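Local coordinates for MOBA relate protein (PDB 2WAW) that is of unknown function but, as a member of the MobA-like NTP transferase family, probably binds a nucleotide and may transfer a nucleotidyl group, at residues Val10-Tyr15 with Leu49-Gly54; Leu19-Gln24 with Asp183-Tyr188; Ala115-Gly120 with Arg170-Asp175; Arg3-Gly8 with Thr95-Val100; Cys129-Gly134 with Ala176-Asp181. All blocks are in the same frame, centred on the assembly; numbering follows the deposited sequence.

Contact 1: residues Val10-Tyr15 with Leu49-Gly54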
# COMPACT_ATOMS: atom_id res chain seq x y z
N VAL A 10 -4.02 -2.11 -0.81
CA VAL A 10 -3.63 -0.72 -0.90
C VAL A 10 -4.32 0.02 0.23
O VAL A 10 -5.57 0.14 0.25
CB VAL A 10 -4.04 -0.12 -2.25
CG1 VAL A 10 -3.72 1.38 -2.30
CG2 VAL A 10 -3.32 -0.81 -3.40
N LEU A 11 -3.52 0.51 1.18
CA LEU A 11 -4.05 1.24 2.35
C LEU A 11 -4.22 2.70 1.97
O LEU A 11 -3.23 3.40 1.71
CB LEU A 11 -3.12 1.07 3.56
CG LEU A 11 -2.90 -0.39 3.96
CD1 LEU A 11 -1.75 -0.45 4.99
CD2 LEU A 11 -4.16 -0.99 4.59
N ALA A 12 -5.47 3.13 1.87
CA ALA A 12 -5.79 4.47 1.37
C ALA A 12 -6.82 5.20 2.22
O ALA A 12 -7.57 6.04 1.73
CB ALA A 12 -6.24 4.40 -0.10
N ALA A 13 -6.82 4.87 3.51
CA ALA A 13 -7.74 5.45 4.49
C ALA A 13 -7.00 6.48 5.36
O ALA A 13 -5.97 6.19 5.98
CB ALA A 13 -8.34 4.35 5.36
N GLY A 14 -7.52 7.70 5.39
CA GLY A 14 -6.97 8.76 6.25
C GLY A 14 -5.61 9.30 5.87
O GLY A 14 -5.27 9.37 4.68
N TYR A 15 -4.87 9.75 6.89
CA TYR A 15 -3.53 10.32 6.77
C TYR A 15 -3.50 11.54 5.85
O TYR A 15 -2.49 11.79 5.18
CB TYR A 15 -2.50 9.27 6.31
CG TYR A 15 -2.35 8.10 7.26
CD1 TYR A 15 -2.97 6.87 7.00
CD2 TYR A 15 -1.56 8.21 8.40
CE1 TYR A 15 -2.80 5.79 7.87
CE2 TYR A 15 -1.40 7.15 9.27
CZ TYR A 15 -2.02 5.94 9.01
OH TYR A 15 -1.84 4.89 9.89
N LEU A 49 -7.34 -7.65 -5.31
CA LEU A 49 -6.88 -6.36 -4.88
C LEU A 49 -7.90 -5.65 -4.01
O LEU A 49 -8.95 -5.38 -4.44
CB LEU A 49 -6.51 -5.50 -6.08
CG LEU A 49 -5.94 -4.10 -5.88
CD1 LEU A 49 -4.71 -4.14 -5.02
CD2 LEU A 49 -5.61 -3.51 -7.22
N ILE A 50 -7.50 -5.35 -2.79
CA ILE A 50 -8.31 -4.67 -1.80
C ILE A 50 -7.81 -3.23 -1.61
O ILE A 50 -6.66 -3.00 -1.56
CB ILE A 50 -8.19 -5.34 -0.43
CG1 ILE A 50 -8.77 -6.76 -0.46
CG2 ILE A 50 -8.82 -4.50 0.66
CD1 ILE A 50 -8.47 -7.53 0.73
N VAL A 51 -8.74 -2.31 -1.58
CA VAL A 51 -8.39 -0.91 -1.28
C VAL A 51 -9.20 -0.46 -0.09
O VAL A 51 -10.43 -0.66 -0.04
CB VAL A 51 -8.71 0.01 -2.47
CG1 VAL A 51 -8.15 1.45 -2.24
CG2 VAL A 51 -8.21 -0.59 -3.78
N THR A 52 -8.52 0.13 0.90
CA THR A 52 -9.23 0.67 2.06
C THR A 52 -9.41 2.17 1.91
O THR A 52 -8.54 2.87 1.38
CB THR A 52 -8.51 0.38 3.41
OG1 THR A 52 -7.28 1.11 3.44
CG2 THR A 52 -8.20 -1.12 3.57
N LEU A 53 -10.56 2.64 2.37
CA LEU A 53 -10.88 4.06 2.31
C LEU A 53 -11.50 4.46 3.62
O LEU A 53 -12.15 3.65 4.29
CB LEU A 53 -11.86 4.33 1.16
CG LEU A 53 -11.40 4.00 -0.25
CD1 LEU A 53 -12.54 4.21 -1.23
CD2 LEU A 53 -10.27 4.89 -0.60
N GLY A 54 -11.31 5.73 3.99
CA GLY A 54 -11.83 6.22 5.25
C GLY A 54 -12.94 7.25 5.07
O GLY A 54 -13.85 7.06 4.25
O HOH W 1 -10.02 7.23 1.69
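V10 and V51 are bridge partners in the parallel strands 6-12 and 48-53, whose axes here run 13° apart at a closest approach of 4.8 Å. This end is the tight part. V10 N donates to I50 O at 2.9 Å, and T52 N gives a hydrogen bond to V10 O at 3.0 Å. On the face carrying V10 and V51, V10 CG2 meets L49 CD1 at 4.0 Å, A12 CB packs on V51 CG1, and L38 of helix 33-42 lies against both valines. From T52 on, a side chain and a water take over from regular backbone bonds. T52 OG1, set between its own backbone N and carbonyl carbon (chi1 67°), accepts from A12 N at 3.1 Å, whereas the bond from A12 N to T52 O is weak and bent to 122°. The same hydroxyl is hydrogen-bonded to S84 OG. Farther on, a water bridges the chains, accepting a hydrogen bond from G54 N at 3.0 Å and donating to A12 O at 2.7 Å; the chains still touch there, A13 CB lying 3.5 Å from G54 N. Strand 6-12 thus runs into the loop A13-Y15, as in Rossmann-like GT-A nucleotidyltransferases, and the LAAG run L11-G14 is consistent with their nucleotide-binding signature.

Contact 2: residues Leu19-Gln24 with Asp183-Tyr188; sequences LGTPKQ and DTWDDY
D187 OD2 is gripped by two N-H groups of the D183-T184 backbone, the same backbone on whose carbonyls L19 packs. D183 N reaches its anti lone pair at 2.8 Å, and T184 N comes from above the carboxylate plane, 47° out of it, at 3.3 Å. In return D187 N donates to T184 OG1 at 3.1 Å. This reciprocal pair is a capping box with T184 as N-cap, closing the start of the C-terminal helix 185-197; D187 OD1 meanwhile forms a salt bridge with R190. L19 packs its two methyls on the capped backbone. CD2 lies 3.3 Å from D183 O, CD1 3.6 Å from T184 O, and the same CD1 reaches W185 CE3 obliquely at 3.8 Å. W185 CG is anti to the backbone N (chi1 -167°), on the side of the carbonyl carbon. One face of the indole has Y188 CD2 over it, toward the rim, and T21 CG2 approaches its edge, 4.2 Å from CZ3. The indole NE1 is held by E189, and the Y188 hydroxyl bonds to P27 O. Farther along the loop, K23 NZ stands 4.6 Å from D183 OD1, beyond a salt bridge; its hydrogen bonds go instead to Y15 O and V182 O.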
# COMPACT_ATOMS: atom_id res chain seq x y z
N LEU A 19 -2.69 17.93 4.54
CA LEU A 19 -3.01 18.47 3.21
C LEU A 19 -4.18 19.45 3.25
O LEU A 19 -4.22 20.40 2.47
CB LEU A 19 -3.34 17.34 2.23
CG LEU A 19 -2.29 16.41 1.62
CD1 LEU A 19 -1.27 17.19 0.79
CD2 LEU A 19 -1.61 15.55 2.68
N GLY A 20 -5.13 19.19 4.13
CA GLY A 20 -6.36 19.96 4.18
C GLY A 20 -7.40 19.56 3.16
O GLY A 20 -8.40 20.26 2.98
N THR A 21 -7.17 18.43 2.49
CA THR A 21 -8.03 17.96 1.42
C THR A 21 -7.70 16.48 1.24
O THR A 21 -6.60 16.08 1.62
CB THR A 21 -7.75 18.73 0.11
OG1 THR A 21 -8.78 18.46 -0.85
CG2 THR A 21 -6.38 18.36 -0.48
N PRO A 22 -8.64 15.66 0.72
CA PRO A 22 -8.30 14.23 0.60
C PRO A 22 -7.13 13.99 -0.37
O PRO A 22 -7.25 14.29 -1.56
CB PRO A 22 -9.61 13.60 0.07
CG PRO A 22 -10.71 14.60 0.48
CD PRO A 22 -10.02 15.93 0.25
N LYS A 23 -6.00 13.50 0.13
CA LYS A 23 -4.83 13.34 -0.74
C LYS A 23 -5.08 12.34 -1.88
O LYS A 23 -4.47 12.45 -2.94
CB LYS A 23 -3.58 12.95 0.06
CG LYS A 23 -3.60 11.55 0.65
CD LYS A 23 -2.41 11.46 1.62
CE LYS A 23 -2.34 10.17 2.35
NZ LYS A 23 -1.15 10.19 3.24
N GLN A 24 -6.00 11.40 -1.65
CA GLN A 24 -6.35 10.36 -2.63
C GLN A 24 -6.79 11.00 -3.95
O GLN A 24 -6.57 10.43 -5.03
CB GLN A 24 -7.49 9.47 -2.07
CG GLN A 24 -7.15 8.66 -0.78
CD GLN A 24 -7.21 9.47 0.53
OE1 GLN A 24 -6.79 8.99 1.61
NE2 GLN A 24 -7.72 10.70 0.44
N ASP A 183 2.58 13.12 2.82
CA ASP A 183 2.10 13.50 4.16
C ASP A 183 1.66 14.95 4.19
O ASP A 183 0.75 15.33 4.94
CB ASP A 183 3.23 13.38 5.21
CG ASP A 183 3.64 11.95 5.51
OD1 ASP A 183 2.82 11.02 5.33
OD2 ASP A 183 4.80 11.76 5.95
N THR A 184 2.36 15.79 3.42
CA THR A 184 2.21 17.23 3.53
C THR A 184 2.04 17.81 2.13
O THR A 184 2.30 17.12 1.14
CB THR A 184 3.48 17.88 4.13
OG1 THR A 184 4.60 17.58 3.28
CG2 THR A 184 3.76 17.38 5.55
N TRP A 185 1.61 19.07 2.04
CA TRP A 185 1.47 19.70 0.73
C TRP A 185 2.81 19.73 0.00
O TRP A 185 2.89 19.47 -1.21
CB TRP A 185 0.88 21.11 0.82
CG TRP A 185 0.48 21.56 -0.55
CD1 TRP A 185 1.23 22.30 -1.41
CD2 TRP A 185 -0.73 21.23 -1.25
NE1 TRP A 185 0.55 22.48 -2.60
CE2 TRP A 185 -0.65 21.82 -2.53
CE3 TRP A 185 -1.88 20.49 -0.91
CZ2 TRP A 185 -1.68 21.70 -3.48
CZ3 TRP A 185 -2.90 20.37 -1.86
CH2 TRP A 185 -2.79 20.98 -3.13
N ASP A 186 3.88 19.98 0.75
CA ASP A 186 5.21 19.96 0.15
C ASP A 186 5.53 18.59 -0.47
O ASP A 186 6.08 18.53 -1.56
CB ASP A 186 6.30 20.33 1.15
CG ASP A 186 7.64 20.57 0.48
OD1 ASP A 186 7.80 21.61 -0.19
OD2 ASP A 186 8.54 19.72 0.63
N ASP A 187 5.18 17.51 0.22
CA ASP A 187 5.40 16.16 -0.32
C ASP A 187 4.69 16.00 -1.67
O ASP A 187 5.21 15.41 -2.62
CB ASP A 187 4.83 15.11 0.63
CG ASP A 187 5.69 14.85 1.86
OD1 ASP A 187 6.87 15.22 1.89
OD2 ASP A 187 5.18 14.21 2.79
N TYR A 188 3.46 16.49 -1.73
CA TYR A 188 2.63 16.41 -2.94
C TYR A 188 3.31 17.13 -4.10
O TYR A 188 3.41 16.58 -5.19
CB TYR A 188 1.25 16.99 -2.69
CG TYR A 188 0.46 17.19 -3.96
CD1 TYR A 188 0.26 16.13 -4.88
CD2 TYR A 188 -0.09 18.43 -4.26
CE1 TYR A 188 -0.46 16.33 -6.05
CE2 TYR A 188 -0.82 18.63 -5.41
CZ TYR A 188 -1.00 17.58 -6.30
OH TYR A 188 -1.74 17.78 -7.44

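Contact 3: residues Ala115-Gly120 with Arg170-Asp175; sequences ASLIAG and RRIRVD
R170 and G120 supply the hydrogen bond of this contact: NH1 donates to the carbonyl O of G120 at 3.1 Å, in the carbonyl plane and on a lone pair. The acceptor is tilted 23° from the guanidinium plane, so the group approaches slightly skewed. The arginine chain is extended from CG to NE and passes close to its target, with R170 CD 3.3 Å from G120 O. Apolar contacts centre on I172. Its CD1 rests on G120 CA at 3.8 Å, where a glycine presents bare backbone. I172 CG1, anti to the carbonyl carbon (chi1 -51°), is the atom that meets L117 CD1, at 4.2 Å, the two side chains crossing at about a right angle. The other branch, I172 CG2, is anti to the backbone N and faces the helix backbone at S116 O, 3.9 Å away. In the fold, these pairs lay helix 111-121 over strand 169-173, the outermost strand at one side of the central mixed sheet; the axes pass 8.7 Å apart with a 148° angle between their directions. Backbone bonds from I172 to V128 and E130 join that strand to its neighbour 126-131. Among the remaining polar groups, S116 OG bonds to S112 O within the helix, and R171, whose CB points away from the helix, forms a salt bridge with E130.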
# COMPACT_ATOMS: atom_id res chain seq x y z
N ALA A 115 6.61 -8.05 -8.04
CA ALA A 115 6.85 -9.44 -8.46
C ALA A 115 8.08 -10.03 -7.75
O ALA A 115 8.02 -11.15 -7.23
CB ALA A 115 6.99 -9.54 -9.98
N SER A 116 9.19 -9.29 -7.71
CA SER A 116 10.38 -9.73 -7.00
C SER A 116 10.15 -9.92 -5.50
O SER A 116 10.66 -10.87 -4.90
CB SER A 116 11.54 -8.78 -7.26
OG SER A 116 11.78 -8.74 -8.65
N LEU A 117 9.39 -9.00 -4.91
CA LEU A 117 9.02 -9.11 -3.50
C LEU A 117 8.26 -10.39 -3.21
O LEU A 117 8.57 -11.10 -2.24
CB LEU A 117 8.19 -7.88 -3.07
CG LEU A 117 7.59 -7.94 -1.66
CD1 LEU A 117 8.71 -7.82 -0.59
CD2 LEU A 117 6.55 -6.85 -1.54
N ILE A 118 7.27 -10.70 -4.05
CA ILE A 118 6.46 -11.90 -3.85
C ILE A 118 7.33 -13.15 -3.96
O ILE A 118 7.19 -14.08 -3.17
CB ILE A 118 5.32 -11.95 -4.87
CG1 ILE A 118 4.23 -10.93 -4.51
CG2 ILE A 118 4.70 -13.33 -4.93
CD1 ILE A 118 3.23 -10.63 -5.64
N ALA A 119 8.25 -13.14 -4.91
CA ALA A 119 9.08 -14.31 -5.15
C ALA A 119 9.96 -14.57 -3.92
O ALA A 119 10.08 -15.72 -3.47
CB ALA A 119 9.93 -14.11 -6.40
N GLY A 120 10.54 -13.49 -3.38
CA GLY A 120 11.35 -13.59 -2.16
C GLY A 120 10.51 -13.91 -0.93
O GLY A 120 10.99 -14.53 0.02
N ARG A 170 12.81 -10.84 5.26
CA ARG A 170 13.70 -10.94 4.10
C ARG A 170 13.78 -9.60 3.37
O ARG A 170 12.75 -9.04 3.00
CB ARG A 170 13.20 -12.02 3.17
CG ARG A 170 14.23 -12.48 2.22
CD ARG A 170 13.78 -13.75 1.52
NE ARG A 170 14.90 -14.33 0.80
CZ ARG A 170 14.84 -15.42 0.05
NH1 ARG A 170 13.69 -16.05 -0.15
NH2 ARG A 170 15.95 -15.86 -0.53
N ARG A 171 15.00 -9.12 3.13
CA ARG A 171 15.20 -7.85 2.40
C ARG A 171 15.42 -8.12 0.92
O ARG A 171 16.37 -8.79 0.55
CB ARG A 171 16.38 -7.07 3.00
CG ARG A 171 16.13 -6.48 4.38
CD ARG A 171 17.42 -5.94 5.01
NE ARG A 171 17.15 -5.24 6.25
CZ ARG A 171 17.52 -4.00 6.53
NH1 ARG A 171 18.22 -3.29 5.64
NH2 ARG A 171 17.20 -3.46 7.69
N ILE A 172 14.53 -7.60 0.08
CA ILE A 172 14.60 -7.81 -1.37
C ILE A 172 15.11 -6.52 -2.00
O ILE A 172 14.43 -5.48 -1.94
CB ILE A 172 13.21 -8.17 -1.97
CG1 ILE A 172 12.54 -9.33 -1.21
CG2 ILE A 172 13.35 -8.46 -3.46
CD1 ILE A 172 13.37 -10.59 -1.10
N ARG A 173 16.28 -6.58 -2.62
CA ARG A 173 16.91 -5.40 -3.20
C ARG A 173 16.14 -4.88 -4.41
O ARG A 173 15.75 -5.66 -5.29
CB ARG A 173 18.36 -5.71 -3.58
CG ARG A 173 19.12 -4.55 -4.22
CD ARG A 173 19.81 -3.67 -3.19
NE ARG A 173 20.48 -2.53 -3.83
CZ ARG A 173 19.93 -1.33 -4.00
NH1 ARG A 173 18.70 -1.10 -3.58
NH2 ARG A 173 20.61 -0.36 -4.60
N VAL A 174 15.92 -3.56 -4.45
CA VAL A 174 15.32 -2.86 -5.59
C VAL A 174 16.30 -1.75 -6.00
O VAL A 174 16.76 -0.98 -5.16
CB VAL A 174 13.94 -2.26 -5.22
CG1 VAL A 174 13.32 -1.50 -6.41
CG2 VAL A 174 13.00 -3.37 -4.76
N ASP A 175 16.63 -1.67 -7.29
CA ASP A 175 17.62 -0.72 -7.79
C ASP A 175 16.93 0.62 -8.06
O ASP A 175 16.76 1.03 -9.23
CB ASP A 175 18.30 -1.26 -9.05
CG ASP A 175 19.54 -0.48 -9.47
OD1 ASP A 175 20.07 0.32 -8.66
OD2 ASP A 175 20.00 -0.67 -10.61

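Contact 4: residues Arg3-Gly8 with Thr95-Val100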
# COMPACT_ATOMS: atom_id res chain seq x y z
N ARG A 3 -2.40 -18.76 -11.08
CA ARG A 3 -2.68 -18.07 -9.83
C ARG A 3 -1.39 -17.62 -9.16
O ARG A 3 -0.40 -18.36 -9.18
CB ARG A 3 -3.36 -19.00 -8.84
CG ARG A 3 -4.67 -19.58 -9.26
CD ARG A 3 -5.58 -19.57 -8.05
NE ARG A 3 -6.17 -18.24 -7.89
CZ ARG A 3 -7.04 -17.91 -6.94
NH1 ARG A 3 -7.53 -16.67 -6.90
NH2 ARG A 3 -7.41 -18.81 -6.04
N SER A 4 -1.40 -16.44 -8.56
CA SER A 4 -0.25 -16.00 -7.75
C SER A 4 -0.38 -16.45 -6.30
O SER A 4 0.62 -16.55 -5.61
CB SER A 4 -0.09 -14.47 -7.79
OG SER A 4 -1.17 -13.84 -7.14
N ARG A 5 -1.62 -16.68 -5.86
CA ARG A 5 -1.93 -16.90 -4.43
C ARG A 5 -1.48 -15.70 -3.56
O ARG A 5 -1.05 -15.85 -2.42
CB ARG A 5 -1.38 -18.22 -3.93
CG ARG A 5 -1.85 -19.38 -4.78
CD ARG A 5 -1.54 -20.73 -4.19
NE ARG A 5 -2.19 -21.76 -5.01
CZ ARG A 5 -1.94 -23.06 -4.95
NH1 ARG A 5 -1.04 -23.55 -4.10
NH2 ARG A 5 -2.60 -23.89 -5.75
N VAL A 6 -1.60 -14.52 -4.14
CA VAL A 6 -1.27 -13.27 -3.44
C VAL A 6 -2.45 -12.28 -3.55
O VAL A 6 -2.99 -12.05 -4.64
CB VAL A 6 0.04 -12.61 -3.98
CG1 VAL A 6 0.32 -11.33 -3.20
CG2 VAL A 6 1.22 -13.56 -3.83
N THR A 7 -2.79 -11.66 -2.42
CA THR A 7 -3.74 -10.55 -2.39
C THR A 7 -2.96 -9.26 -2.18
O THR A 7 -2.14 -9.18 -1.28
CB THR A 7 -4.76 -10.73 -1.26
OG1 THR A 7 -5.65 -11.80 -1.61
CG2 THR A 7 -5.58 -9.45 -1.07
N GLY A 8 -3.21 -8.27 -3.03
CA GLY A 8 -2.67 -6.92 -2.82
C GLY A 8 -3.60 -6.11 -1.95
O GLY A 8 -4.81 -6.22 -2.08
N THR A 95 -7.44 -18.45 -0.30
CA THR A 95 -6.37 -18.98 -1.13
C THR A 95 -5.08 -18.16 -1.08
O THR A 95 -4.04 -18.64 -1.52
CB THR A 95 -6.79 -19.20 -2.60
OG1 THR A 95 -7.15 -17.95 -3.19
CG2 THR A 95 -7.96 -20.19 -2.67
N ALA A 96 -5.13 -16.93 -0.57
CA ALA A 96 -3.92 -16.10 -0.56
C ALA A 96 -2.94 -16.68 0.47
O ALA A 96 -3.31 -16.96 1.61
CB ALA A 96 -4.26 -14.63 -0.22
N GLU A 97 -1.68 -16.84 0.06
CA GLU A 97 -0.61 -17.31 0.95
C GLU A 97 -0.02 -16.14 1.76
O GLU A 97 0.65 -16.34 2.77
CB GLU A 97 0.51 -17.99 0.15
CG GLU A 97 0.16 -19.38 -0.38
CD GLU A 97 1.18 -19.93 -1.39
OE1 GLU A 97 2.22 -19.27 -1.64
OE2 GLU A 97 0.93 -21.03 -1.92
N GLY A 98 -0.27 -14.93 1.29
CA GLY A 98 0.14 -13.73 2.00
C GLY A 98 -0.44 -12.53 1.29
O GLY A 98 -1.15 -12.67 0.28
N ILE A 99 -0.14 -11.35 1.82
CA ILE A 99 -0.55 -10.12 1.19
C ILE A 99 0.65 -9.29 0.88
O ILE A 99 1.69 -9.44 1.51
CB ILE A 99 -1.52 -9.29 2.06
CG1 ILE A 99 -0.85 -8.87 3.40
CG2 ILE A 99 -2.86 -10.05 2.23
CD1 ILE A 99 -1.74 -7.98 4.31
N VAL A 100 0.49 -8.40 -0.10
CA VAL A 100 1.43 -7.33 -0.34
C VAL A 100 0.76 -6.02 0.04
O VAL A 100 -0.33 -5.70 -0.45
CB VAL A 100 1.91 -7.31 -1.81
CG1 VAL A 100 2.70 -6.01 -2.13
CG2 VAL A 100 2.73 -8.55 -2.13
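R5 and E97 cross obliquely, with guanidinium and carboxylate planes 77° apart. E97 OE2 stands at the guanidinium edge, near its plane, but the salt bridge to R5 NH1 is long at 3.9 Å; the carboxylate oxygen lies closer to the aliphatic chain, 3.4 Å from R5 CD. The firmer polar link is the hydrogen bond from E97 N to R5 O, 2.7 Å. R3, bent at chi2 and chi3, crosses T95 at about a right angle and brings NH2 to 3.0 Å from OG1. Past these surface pairs the chains become parallel strands whose axes diverge by 34°. V100 N binds T7 O at 3.0 Å, while the bond from T7 N to G98 O is weak. V6 and V100 project to one side, their side chains set at a slant, CG1 of V6 meeting CG2 of V100 at 3.8 Å. T7 and I99 project to the other: T7 CB touches I99 CG2 at 4.0 Å, and T7 OG1, bonded to Q48 OE1, has A96 CB beside it at 3.4 Å. I99 CG1 sits between backbone N and carbonyl carbon (chi1 61°), and the end of the side chain leads away from T7. The V6 and V100 face lies under I118 of helix 111-121 and beside W140 of strand 134-142, whereas I99 packs on F146 and L149 of helix 146-150; in the sheet, strand 6-12 separates 98-103 from 48-53.

Contact 5: residues Cys129-Gly134 with Ala176-Asp181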
# COMPACT_ATOMS: atom_id res chain seq x y z
N CYS A 129 11.04 -4.39 0.70
CA CYS A 129 11.94 -3.90 -0.33
C CYS A 129 13.06 -3.08 0.28
O CYS A 129 12.84 -2.22 1.14
CB CYS A 129 11.17 -3.07 -1.35
SG CYS A 129 10.06 -4.10 -2.37
N GLU A 130 14.28 -3.37 -0.16
CA GLU A 130 15.44 -2.62 0.26
C GLU A 130 15.93 -1.80 -0.90
O GLU A 130 16.50 -2.32 -1.86
CB GLU A 130 16.53 -3.56 0.77
CG GLU A 130 17.74 -2.80 1.28
CD GLU A 130 18.74 -3.70 1.97
OE1 GLU A 130 19.09 -4.76 1.40
OE2 GLU A 130 19.19 -3.34 3.07
N TYR A 131 15.66 -0.50 -0.82
CA TYR A 131 16.06 0.45 -1.84
C TYR A 131 17.46 0.97 -1.55
O TYR A 131 18.07 0.65 -0.52
CB TYR A 131 15.05 1.59 -1.84
CG TYR A 131 13.64 1.15 -2.19
CD1 TYR A 131 13.23 1.10 -3.52
CD2 TYR A 131 12.73 0.81 -1.20
CE1 TYR A 131 11.95 0.72 -3.87
CE2 TYR A 131 11.43 0.42 -1.54
CZ TYR A 131 11.05 0.38 -2.88
OH TYR A 131 9.79 0.01 -3.27
N ALA A 132 17.99 1.77 -2.48
CA ALA A 132 19.33 2.33 -2.34
C ALA A 132 19.50 3.19 -1.07
O ALA A 132 20.60 3.26 -0.51
CB ALA A 132 19.67 3.12 -3.58
N ASN A 133 18.42 3.83 -0.62
CA ASN A 133 18.45 4.74 0.52
C ASN A 133 17.55 4.32 1.68
O ASN A 133 17.13 5.15 2.49
CB ASN A 133 18.10 6.17 0.08
CG ASN A 133 16.70 6.29 -0.50
OD1 ASN A 133 16.13 5.32 -1.00
ND2 ASN A 133 16.15 7.50 -0.46
N GLY A 134 17.25 3.02 1.75
CA GLY A 134 16.53 2.45 2.88
C GLY A 134 15.46 1.45 2.53
O GLY A 134 15.18 1.22 1.35
N ALA A 176 16.53 1.27 -6.98
CA ALA A 176 15.82 2.55 -7.00
C ALA A 176 15.90 3.14 -5.60
O ALA A 176 16.32 2.45 -4.66
CB ALA A 176 14.36 2.33 -7.40
N ASP A 177 15.50 4.40 -5.44
CA ASP A 177 15.26 4.99 -4.12
C ASP A 177 13.86 4.67 -3.60
O ASP A 177 12.97 4.34 -4.39
CB ASP A 177 15.44 6.51 -4.16
CG ASP A 177 16.90 6.93 -4.33
OD1 ASP A 177 17.80 6.09 -4.09
OD2 ASP A 177 17.14 8.11 -4.67
N VAL A 178 13.67 4.78 -2.29
CA VAL A 178 12.34 4.60 -1.67
C VAL A 178 11.32 5.48 -2.42
O VAL A 178 11.61 6.66 -2.70
CB VAL A 178 12.36 4.97 -0.15
CG1 VAL A 178 10.96 4.91 0.49
CG2 VAL A 178 13.32 4.06 0.62
N PRO A 179 10.15 4.92 -2.77
CA PRO A 179 9.13 5.70 -3.49
C PRO A 179 8.67 6.87 -2.64
O PRO A 179 8.62 6.76 -1.40
CB PRO A 179 7.96 4.71 -3.63
CG PRO A 179 8.20 3.66 -2.56
CD PRO A 179 9.70 3.54 -2.51
N LEU A 180 8.37 7.99 -3.28
CA LEU A 180 7.84 9.14 -2.58
C LEU A 180 6.44 8.81 -2.10
O LEU A 180 5.72 8.05 -2.76
CB LEU A 180 7.78 10.35 -3.49
CG LEU A 180 9.11 10.92 -4.03
CD1 LEU A 180 8.82 12.18 -4.83
CD2 LEU A 180 10.08 11.21 -2.89
N ASP A 181 6.08 9.36 -0.94
CA ASP A 181 4.70 9.33 -0.48
C ASP A 181 4.26 10.74 -0.12
O ASP A 181 5.01 11.70 -0.32
CB ASP A 181 4.50 8.34 0.69
CG ASP A 181 5.51 8.54 1.81
OD1 ASP A 181 5.94 9.69 2.06
OD2 ASP A 181 5.85 7.53 2.46
O HOH W 2 13.48 8.24 -1.50
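A type I turn, Y131-G134, links strands 126-131 and 134-142 into a hairpin, and the loop A176-P179 packs on it. The bond from Y131 N to G134 O (2.8 Å) pairs the hairpin strands, while the turn's own bond, G134 N to Y131 O, is weak. Two direct bonds join turn and loop. A132 N meets A176 O at 2.8 Å, nearly straight (174°). V178 N donates to N133 OD1 at 2.8 Å, in the amide plane and on a lone pair of that oxygen. N133 CG lies between its backbone N and carbonyl carbon (chi1 61°). The ND2 end of the amide donates to a water at 3.0 Å, and the water donates on to V178 O at 2.7 Å. The side-chain amide thus engages both polar backbone atoms of V178, one directly and one through solvent. The Y131 ring offers one face to two CH-pi contacts, with V178 CA 3.9 Å and P179 CD 3.8 Å from the ring centroid. A176 O lies at the ring edge, and the hydroxyl is bonded to H137 O. V178 CG2 reaches the turn itself, 3.5 Å from G134 O. By two CH-pi contacts and an asparagine amide bond, together with the A132 to A176 backbone bond, the loop between strand 169-173 and helix 185-197 is docked on a two-residue beta hairpin.

Contacts 1, 3, 4 and 5 all reach one mixed seven-stranded sheet; contact 2 lies beyond it, where the loop after strand 6-12 meets helix 185-197. Contacts 1 and 4 share strand 6-12, their centres 18 Å apart, and contact 1 falls wholly within the chain span bounded by contact 4. Contacts 3 and 5, their centres 12 Å apart, each use one of the neighbouring strands 169-173 and 126-131, with their segments alternating along the chain. I118 bridges contacts 3 and 4 by packing on V6 and V100. Contact 2, whose segments are 159 residues apart, joins contact 1 through K23 and Y15 O and touches contact 5 where D187 CB packs on D181 O. It thus brings the start of the C-terminal helix beside the probable nucleotide-binding loop.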